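Local coordinates for At4g34840 (Arabidopsis thaliana, PDB 3BSF), which is a nucleosidase of the phosphorylase superfamily, an alpha/beta protein modelled here with adenine bound, at residues 27-32 with 237-242; 98-103 with 204-209. One frame throughout, in Å; residues are numbered along the deposited sequence.

Contact 1 (27-32 with 237-242)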
ATOM      1  N   GLN A  27      -1.842  -2.081  23.143  1.00 60.12           N
ATOM      2  CA  GLN A  27      -1.363  -2.542  24.442  1.00 60.26           C
ATOM      3  C   GLN A  27      -2.404  -2.694  25.553  1.00 60.28           C
ATOM      4  O   GLN A  27      -2.618  -3.809  26.025  1.00 59.63           O
ATOM      5  CB  GLN A  27      -0.211  -1.657  24.928  1.00 60.87           C
ATOM      6  CG  GLN A  27       0.709  -2.356  25.917  1.00 61.20           C
ATOM      7  CD  GLN A  27       1.167  -3.714  25.408  1.00 62.23           C
ATOM      8  OE1 GLN A  27       0.644  -4.760  25.819  1.00 60.93           O
ATOM      9  NE2 GLN A  27       2.136  -3.704  24.492  1.00 62.10           N
ATOM     10  N   PRO A  28      -3.071  -1.590  25.972  1.00 60.57           N
ATOM     11  CA  PRO A  28      -4.079  -1.666  27.039  1.00 60.24           C
ATOM     12  C   PRO A  28      -5.070  -2.823  26.863  1.00 59.99           C
ATOM     13  O   PRO A  28      -5.296  -3.619  27.789  1.00 59.00           O
ATOM     14  CB  PRO A  28      -4.770  -0.303  26.961  1.00 59.93           C
ATOM     15  CG  PRO A  28      -3.705   0.592  26.466  1.00 59.89           C
ATOM     16  CD  PRO A  28      -3.078  -0.242  25.370  1.00 60.94           C
ATOM     17  N   LEU A  29      -5.665  -2.896  25.674  1.00 58.91           N
ATOM     18  CA  LEU A  29      -6.620  -3.947  25.379  1.00 58.57           C
ATOM     19  C   LEU A  29      -5.952  -5.298  25.654  1.00 59.49           C
ATOM     20  O   LEU A  29      -6.499  -6.125  26.388  1.00 59.70           O
ATOM     21  CB  LEU A  29      -7.071  -3.853  23.917  1.00 56.53           C
ATOM     22  CG  LEU A  29      -8.062  -4.921  23.453  1.00 55.78           C
ATOM     23  CD1 LEU A  29      -9.374  -4.769  24.221  1.00 55.42           C
ATOM     24  CD2 LEU A  29      -8.293  -4.797  21.954  1.00 55.15           C
ATOM     25  N   ILE A  30      -4.761  -5.500  25.077  1.00 59.78           N
ATOM     26  CA  ILE A  30      -3.995  -6.742  25.244  1.00 59.65           C
ATOM     27  C   ILE A  30      -3.876  -7.107  26.727  1.00 61.64           C
ATOM     28  O   ILE A  30      -3.997  -8.276  27.116  1.00 61.68           O
ATOM     29  CB  ILE A  30      -2.563  -6.617  24.631  1.00 56.80           C
ATOM     30  CG1 ILE A  30      -2.662  -6.319  23.133  1.00 55.04           C
ATOM     31  CG2 ILE A  30      -1.785  -7.904  24.834  1.00 52.39           C
ATOM     32  CD1 ILE A  30      -1.321  -6.189  22.451  1.00 53.92           C
ATOM     33  N   ASN A  31      -3.652  -6.097  27.558  1.00 63.00           N
ATOM     34  CA  ASN A  31      -3.528  -6.319  28.982  1.00 63.88           C
ATOM     35  C   ASN A  31      -4.842  -6.723  29.627  1.00 63.56           C
ATOM     36  O   ASN A  31      -4.906  -7.745  30.298  1.00 62.60           O
ATOM     37  CB  ASN A  31      -2.984  -5.067  29.660  1.00 66.42           C
ATOM     38  CG  ASN A  31      -1.579  -4.730  29.203  1.00 69.24           C
ATOM     39  OD1 ASN A  31      -0.797  -5.622  28.866  1.00 70.80           O
ATOM     40  ND2 ASN A  31      -1.243  -3.441  29.199  1.00 70.94           N
ATOM     41  N   ARG A  32      -5.891  -5.931  29.413  1.00 64.51           N
ATOM     42  CA  ARG A  32      -7.187  -6.224  30.022  1.00 66.48           C
ATOM     43  C   ARG A  32      -7.714  -7.605  29.656  1.00 67.17           C
ATOM     44  O   ARG A  32      -8.277  -8.309  30.499  1.00 67.01           O
ATOM     45  CB  ARG A  32      -8.233  -5.163  29.641  1.00 66.85           C
ATOM     46  CG  ARG A  32      -9.481  -5.200  30.531  1.00 67.72           C
ATOM     47  CD  ARG A  32     -10.556  -4.195  30.104  1.00 70.08           C
ATOM     48  NE  ARG A  32     -10.040  -2.831  29.978  1.00 73.09           N
ATOM     49  CZ  ARG A  32     -10.802  -1.740  29.911  1.00 73.75           C
ATOM     50  NH1 ARG A  32     -12.124  -1.846  29.961  1.00 74.45           N
ATOM     51  NH2 ARG A  32     -10.242  -0.541  29.801  1.00 73.01           N
ATOM     52  N   GLU A 237     -10.820   1.229  26.608  1.00 75.73           N
ATOM     53  CA  GLU A 237     -12.071   1.085  27.350  1.00 73.54           C
ATOM     54  C   GLU A 237     -13.234   0.862  26.382  1.00 71.16           C
ATOM     55  O   GLU A 237     -14.108   0.024  26.616  1.00 70.92           O
ATOM     56  CB  GLU A 237     -12.331   2.351  28.181  1.00 75.10           C
ATOM     57  CG  GLU A 237     -13.753   2.482  28.726  1.00 77.52           C
ATOM     58  CD  GLU A 237     -14.183   3.935  28.934  1.00 79.47           C
ATOM     59  OE1 GLU A 237     -13.528   4.645  29.738  1.00 80.28           O
ATOM     60  OE2 GLU A 237     -15.176   4.363  28.291  1.00 79.35           O
ATOM     61  N   SER A 238     -13.224   1.610  25.285  1.00 67.67           N
ATOM     62  CA  SER A 238     -14.268   1.523  24.276  1.00 65.83           C
ATOM     63  C   SER A 238     -14.277   0.224  23.472  1.00 64.63           C
ATOM     64  O   SER A 238     -15.334  -0.384  23.267  1.00 64.20           O
ATOM     65  CB  SER A 238     -14.148   2.705  23.322  1.00 66.17           C
ATOM     66  OG  SER A 238     -14.236   3.924  24.037  1.00 67.79           O
ATOM     67  N   LEU A 239     -13.108  -0.197  23.001  1.00 63.05           N
ATOM     68  CA  LEU A 239     -13.016  -1.433  22.224  1.00 61.43           C
ATOM     69  C   LEU A 239     -13.515  -2.618  23.058  1.00 61.07           C
ATOM     70  O   LEU A 239     -14.242  -3.473  22.561  1.00 61.16           O
ATOM     71  CB  LEU A 239     -11.571  -1.659  21.766  1.00 60.27           C
ATOM     72  CG  LEU A 239     -11.058  -0.616  20.766  1.00 58.84           C
ATOM     73  CD1 LEU A 239      -9.551  -0.673  20.684  1.00 57.94           C
ATOM     74  CD2 LEU A 239     -11.686  -0.846  19.410  1.00 57.38           C
ATOM     75  N   THR A 240     -13.130  -2.659  24.328  1.00 59.59           N
ATOM     76  CA  THR A 240     -13.568  -3.723  25.212  1.00 59.04           C
ATOM     77  C   THR A 240     -15.093  -3.851  25.172  1.00 59.59           C
ATOM     78  O   THR A 240     -15.640  -4.926  24.874  1.00 58.80           O
ATOM     79  CB  THR A 240     -13.135  -3.431  26.651  1.00 58.65           C
ATOM     80  OG1 THR A 240     -11.708  -3.287  26.692  1.00 57.18           O
ATOM     81  CG2 THR A 240     -13.583  -4.559  27.581  1.00 57.40           C
ATOM     82  N   LYS A 241     -15.771  -2.744  25.475  1.00 60.48           N
ATOM     83  CA  LYS A 241     -17.232  -2.707  25.483  1.00 60.72           C
ATOM     84  C   LYS A 241     -17.808  -3.062  24.105  1.00 60.38           C
ATOM     85  O   LYS A 241     -18.957  -3.492  24.003  1.00 60.11           O
ATOM     86  CB  LYS A 241     -17.729  -1.322  25.936  1.00 61.55           C
ATOM     87  CG  LYS A 241     -17.357  -0.932  27.387  1.00 62.81           C
ATOM     88  CD  LYS A 241     -18.047  -1.805  28.454  1.00 62.74           C
ATOM     89  CE  LYS A 241     -17.719  -1.360  29.894  1.00 63.42           C
ATOM     90  NZ  LYS A 241     -16.314  -1.667  30.338  1.00 63.84           N
ATOM     91  N   VAL A 242     -17.013  -2.881  23.049  1.00 59.91           N
ATOM     92  CA  VAL A 242     -17.455  -3.233  21.693  1.00 58.81           C
ATOM     93  C   VAL A 242     -17.382  -4.760  21.549  1.00 58.76           C
ATOM     94  O   VAL A 242     -18.304  -5.382  21.022  1.00 58.15           O
ATOM     95  CB  VAL A 242     -16.550  -2.594  20.597  1.00 57.60           C
ATOM     96  CG1 VAL A 242     -17.036  -2.994  19.217  1.00 54.91           C
ATOM     97  CG2 VAL A 242     -16.559  -1.095  20.725  1.00 58.05           C
TER
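Leu-29 and Arg-32 both reach Thr-240 with CG anti to the backbone N (chi1 -165° in Arg-32), one turn apart on the same side of helix 27-32. In Arg-32 the chain then bends at chi3 (-53°), which places NE, and the guanidinium lies against helix 237-242. Thr-240 OG1 sits over one face of that group, 3.4 Å above its plane and offset toward the rim, with NH1 of Arg-32 3.6 Å from Thr-240 OG1. The same hydroxyl meets Leu-29 CD1 at 3.7 Å, the two side chains sliding past each other in opposite directions. No hydrogen bond joins the segments: Thr-240 OG1 is bonded within its own helix to Asp-236 O, and Arg-32 NH2 forms a salt bridge with Asp-236 OD2. That bridge probably helps to offset the like charge of Lys-241, whose NZ lies 4.2 Å from Arg-32 NH1, near the guanidinium plane. On the buried side, Leu-29 CD2 and Leu-239 CD1 touch loosely at 4.5 Å, and Leu-29 also packs on Ile-63 of strand 59-65 and on Ile-243. The segment axes approach to 9.6 Å at a signed crossing angle of -50°, with 255 Å² buried in all. Such oblique packing of an early and a late helix against the central sheet suits the alpha/beta fold of the phosphorylase superfamily.

Contact 2 (98-103 with 204-209)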
ATOM      1  N   ILE A  98     -13.373  -8.444  10.849  1.00 59.76           N
ATOM      2  CA  ILE A  98     -12.109  -7.762  11.002  1.00 60.21           C
ATOM      3  C   ILE A  98     -12.366  -6.304  11.391  1.00 59.57           C
ATOM      4  O   ILE A  98     -13.205  -5.620  10.803  1.00 59.18           O
ATOM      5  CB  ILE A  98     -11.267  -7.871   9.710  1.00 61.20           C
ATOM      6  CG1 ILE A  98     -10.269  -6.720   9.638  1.00 62.52           C
ATOM      7  CG2 ILE A  98     -12.170  -7.909   8.497  1.00 62.22           C
ATOM      8  CD1 ILE A  98      -9.459  -6.725   8.371  1.00 64.52           C
ATOM      9  N   ILE A  99     -11.650  -5.849  12.414  1.00 58.81           N
ATOM     10  CA  ILE A  99     -11.792  -4.493  12.914  1.00 57.77           C
ATOM     11  C   ILE A  99     -10.465  -3.756  12.926  1.00 56.81           C
ATOM     12  O   ILE A  99      -9.458  -4.271  13.412  1.00 55.57           O
ATOM     13  CB  ILE A  99     -12.360  -4.491  14.343  1.00 58.27           C
ATOM     14  CG1 ILE A  99     -13.703  -5.223  14.355  1.00 58.69           C
ATOM     15  CG2 ILE A  99     -12.517  -3.051  14.848  1.00 58.15           C
ATOM     16  CD1 ILE A  99     -14.326  -5.340  15.731  1.00 58.28           C
ATOM     17  N   ASN A 100     -10.488  -2.536  12.394  1.00 55.82           N
ATOM     18  CA  ASN A 100      -9.311  -1.682  12.322  1.00 53.87           C
ATOM     19  C   ASN A 100      -9.400  -0.535  13.308  1.00 53.17           C
ATOM     20  O   ASN A 100     -10.121   0.437  13.075  1.00 53.88           O
ATOM     21  CB  ASN A 100      -9.172  -1.108  10.920  1.00 53.84           C
ATOM     22  CG  ASN A 100      -8.075  -0.074  10.825  1.00 53.82           C
ATOM     23  OD1 ASN A 100      -6.938  -0.329  11.217  1.00 53.61           O
ATOM     24  ND2 ASN A 100      -8.406   1.098  10.298  1.00 53.11           N
ATOM     25  N   ALA A 101      -8.651  -0.632  14.398  1.00 51.76           N
ATOM     26  CA  ALA A 101      -8.667   0.414  15.409  1.00 51.35           C
ATOM     27  C   ALA A 101      -7.352   1.206  15.530  1.00 50.27           C
ATOM     28  O   ALA A 101      -6.286   0.766  15.078  1.00 49.94           O
ATOM     29  CB  ALA A 101      -9.053  -0.192  16.755  1.00 50.97           C
ATOM     30  N   GLY A 102      -7.443   2.384  16.138  1.00 49.53           N
ATOM     31  CA  GLY A 102      -6.271   3.222  16.310  1.00 50.13           C
ATOM     32  C   GLY A 102      -6.628   4.684  16.500  1.00 50.44           C
ATOM     33  O   GLY A 102      -7.769   5.097  16.339  1.00 49.95           O
ATOM     34  N   THR A 103      -5.636   5.479  16.852  1.00 51.80           N
ATOM     35  CA  THR A 103      -5.842   6.903  17.062  1.00 52.90           C
ATOM     36  C   THR A 103      -5.913   7.632  15.717  1.00 53.46           C
ATOM     37  O   THR A 103      -5.573   7.065  14.677  1.00 53.52           O
ATOM     38  CB  THR A 103      -4.692   7.493  17.907  1.00 52.64           C
ATOM     39  OG1 THR A 103      -3.436   7.216  17.260  1.00 52.41           O
ATOM     40  CG2 THR A 103      -4.710   6.894  19.322  1.00 49.76           C
ATOM     41  N   THR A 204     -16.301  -5.726   7.948  1.00 47.05           N
ATOM     42  CA  THR A 204     -15.243  -4.864   8.440  1.00 46.61           C
ATOM     43  C   THR A 204     -15.717  -3.633   9.202  1.00 47.49           C
ATOM     44  O   THR A 204     -16.668  -2.968   8.818  1.00 47.75           O
ATOM     45  CB  THR A 204     -14.357  -4.428   7.247  1.00 46.84           C
ATOM     46  OG1 THR A 204     -13.071  -4.017   7.720  1.00 45.47           O
ATOM     47  CG2 THR A 204     -15.032  -3.287   6.458  1.00 47.92           C
ATOM     48  N   ILE A 205     -15.028  -3.324  10.291  1.00 49.18           N
ATOM     49  CA  ILE A 205     -15.369  -2.164  11.112  1.00 49.49           C
ATOM     50  C   ILE A 205     -14.119  -1.324  11.416  1.00 49.99           C
ATOM     51  O   ILE A 205     -13.029  -1.871  11.651  1.00 49.51           O
ATOM     52  CB  ILE A 205     -16.007  -2.616  12.431  1.00 49.12           C
ATOM     53  CG1 ILE A 205     -17.288  -3.382  12.132  1.00 47.88           C
ATOM     54  CG2 ILE A 205     -16.298  -1.415  13.314  1.00 49.61           C
ATOM     55  CD1 ILE A 205     -17.986  -3.856  13.364  1.00 50.22           C
ATOM     56  N   LEU A 206     -14.276   0.000  11.400  1.00 49.71           N
ATOM     57  CA  LEU A 206     -13.157   0.897  11.680  1.00 49.57           C
ATOM     58  C   LEU A 206     -13.492   1.807  12.843  1.00 50.56           C
ATOM     59  O   LEU A 206     -14.486   2.532  12.827  1.00 51.62           O
ATOM     60  CB  LEU A 206     -12.807   1.730  10.447  1.00 47.75           C
ATOM     61  CG  LEU A 206     -12.323   0.940   9.222  1.00 47.99           C
ATOM     62  CD1 LEU A 206     -13.465   0.127   8.651  1.00 48.06           C
ATOM     63  CD2 LEU A 206     -11.798   1.887   8.161  1.00 48.16           C
ATOM     64  N   ILE A 207     -12.655   1.754  13.864  1.00 51.45           N
ATOM     65  CA  ILE A 207     -12.855   2.557  15.056  1.00 52.58           C
ATOM     66  C   ILE A 207     -11.642   3.469  15.282  1.00 53.65           C
ATOM     67  O   ILE A 207     -10.508   2.995  15.373  1.00 53.89           O
ATOM     68  CB  ILE A 207     -13.078   1.633  16.260  1.00 51.68           C
ATOM     69  CG1 ILE A 207     -14.352   0.822  16.036  1.00 49.47           C
ATOM     70  CG2 ILE A 207     -13.167   2.445  17.545  1.00 52.87           C
ATOM     71  CD1 ILE A 207     -14.602  -0.207  17.099  1.00 48.76           C
ATOM     72  N   LYS A 208     -11.885   4.774  15.389  1.00 54.11           N
ATOM     73  CA  LYS A 208     -10.793   5.731  15.552  1.00 54.86           C
ATOM     74  C   LYS A 208     -10.863   6.661  16.767  1.00 55.23           C
ATOM     75  O   LYS A 208     -11.895   7.290  17.014  1.00 56.00           O
ATOM     76  CB  LYS A 208     -10.698   6.562  14.280  1.00 55.06           C
ATOM     77  CG  LYS A 208     -10.685   5.706  13.017  1.00 57.00           C
ATOM     78  CD  LYS A 208      -9.414   4.862  12.922  1.00 57.74           C
ATOM     79  CE  LYS A 208      -9.327   4.098  11.599  1.00 58.10           C
ATOM     80  NZ  LYS A 208      -7.992   3.448  11.399  1.00 58.44           N
ATOM     81  N   GLY A 209      -9.756   6.743  17.513  1.00 54.93           N
ATOM     82  CA  GLY A 209      -9.685   7.605  18.689  1.00 54.92           C
ATOM     83  C   GLY A 209      -8.992   8.914  18.338  1.00 55.26           C
ATOM     84  O   GLY A 209      -7.816   8.918  17.949  1.00 53.94           O
TER
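Asn-100 N donates to Ile-205 O at 2.7 Å, and the near-linear N-H...O angle of 166° makes this a well-formed link between the two strands. Ile-205 N in turn reaches Ile-98 O at 3.0 Å. Further on, Ile-207 N bonds to Asn-100 O at 3.0 Å. The bond from Gly-102 N to Ile-207 O is weak, but Gly-209 N closes on Gly-102 O at 2.8 Å. Each strand thus gives and accepts in turn, the pattern of parallel strands, and the axes diverge by only 10°. CA-H...O contacts supplement the bonds, as from Ile-99 CA to Ile-205 O at 3.2 Å.

Strands 97-106 and 204-213 are paired in parallel inside the mixed central sheet of the phosphorylase-superfamily fold, which strand 15-19 continues beyond 97-106 and strand 117-125 beyond 204-213.

On one face, Ile-99 and Ile-205 lie side by side pointing the same way, CG1 of Ile-99 4.0 Å from CB of Ile-205, while Ile-99 CG2 meets Ile-207 CD1 at 4.2 Å. Helix 227-246 covers Ala-101 and Ile-207 there, as helix 190-199 covers Ile-98 and Asn-100 on the opposite face. On that second face, Lys-208 bends at chi2 (-67°) and its side chain runs obliquely across that of Asn-100. Its NZ is held by a salt bridge to Asp-187 OD2, a residue of the adenine pocket. Back on the face of Ile-99 and Ala-101, Thr-103 OG1 is hydrogen-bonded to Glu-25, and the Thr-103 side chain comes within about 4 Å of the bound adenine.

From the N terminus the chain first passes through helix 23-33, which supplies residues 27-32, then strand 97-106 and later strand 204-213, whose parallel pairing in contact 2 closes a loop of 100 residues. After an intervening loop the chain enters helix 227-246, the next helix after that strand, where 237-242 returns to the early helix and contact 1 closes a loop of 204 residues. Contact 2 is therefore nested inside contact 1, and their centres lie about 12 Å apart. Helix 227-246 is common ground: CD2 of Leu-239 packs at 3.8 Å on both Ile-207 CD1 and Ala-101 CB, joining the partly buried helix pair to the buried sheet.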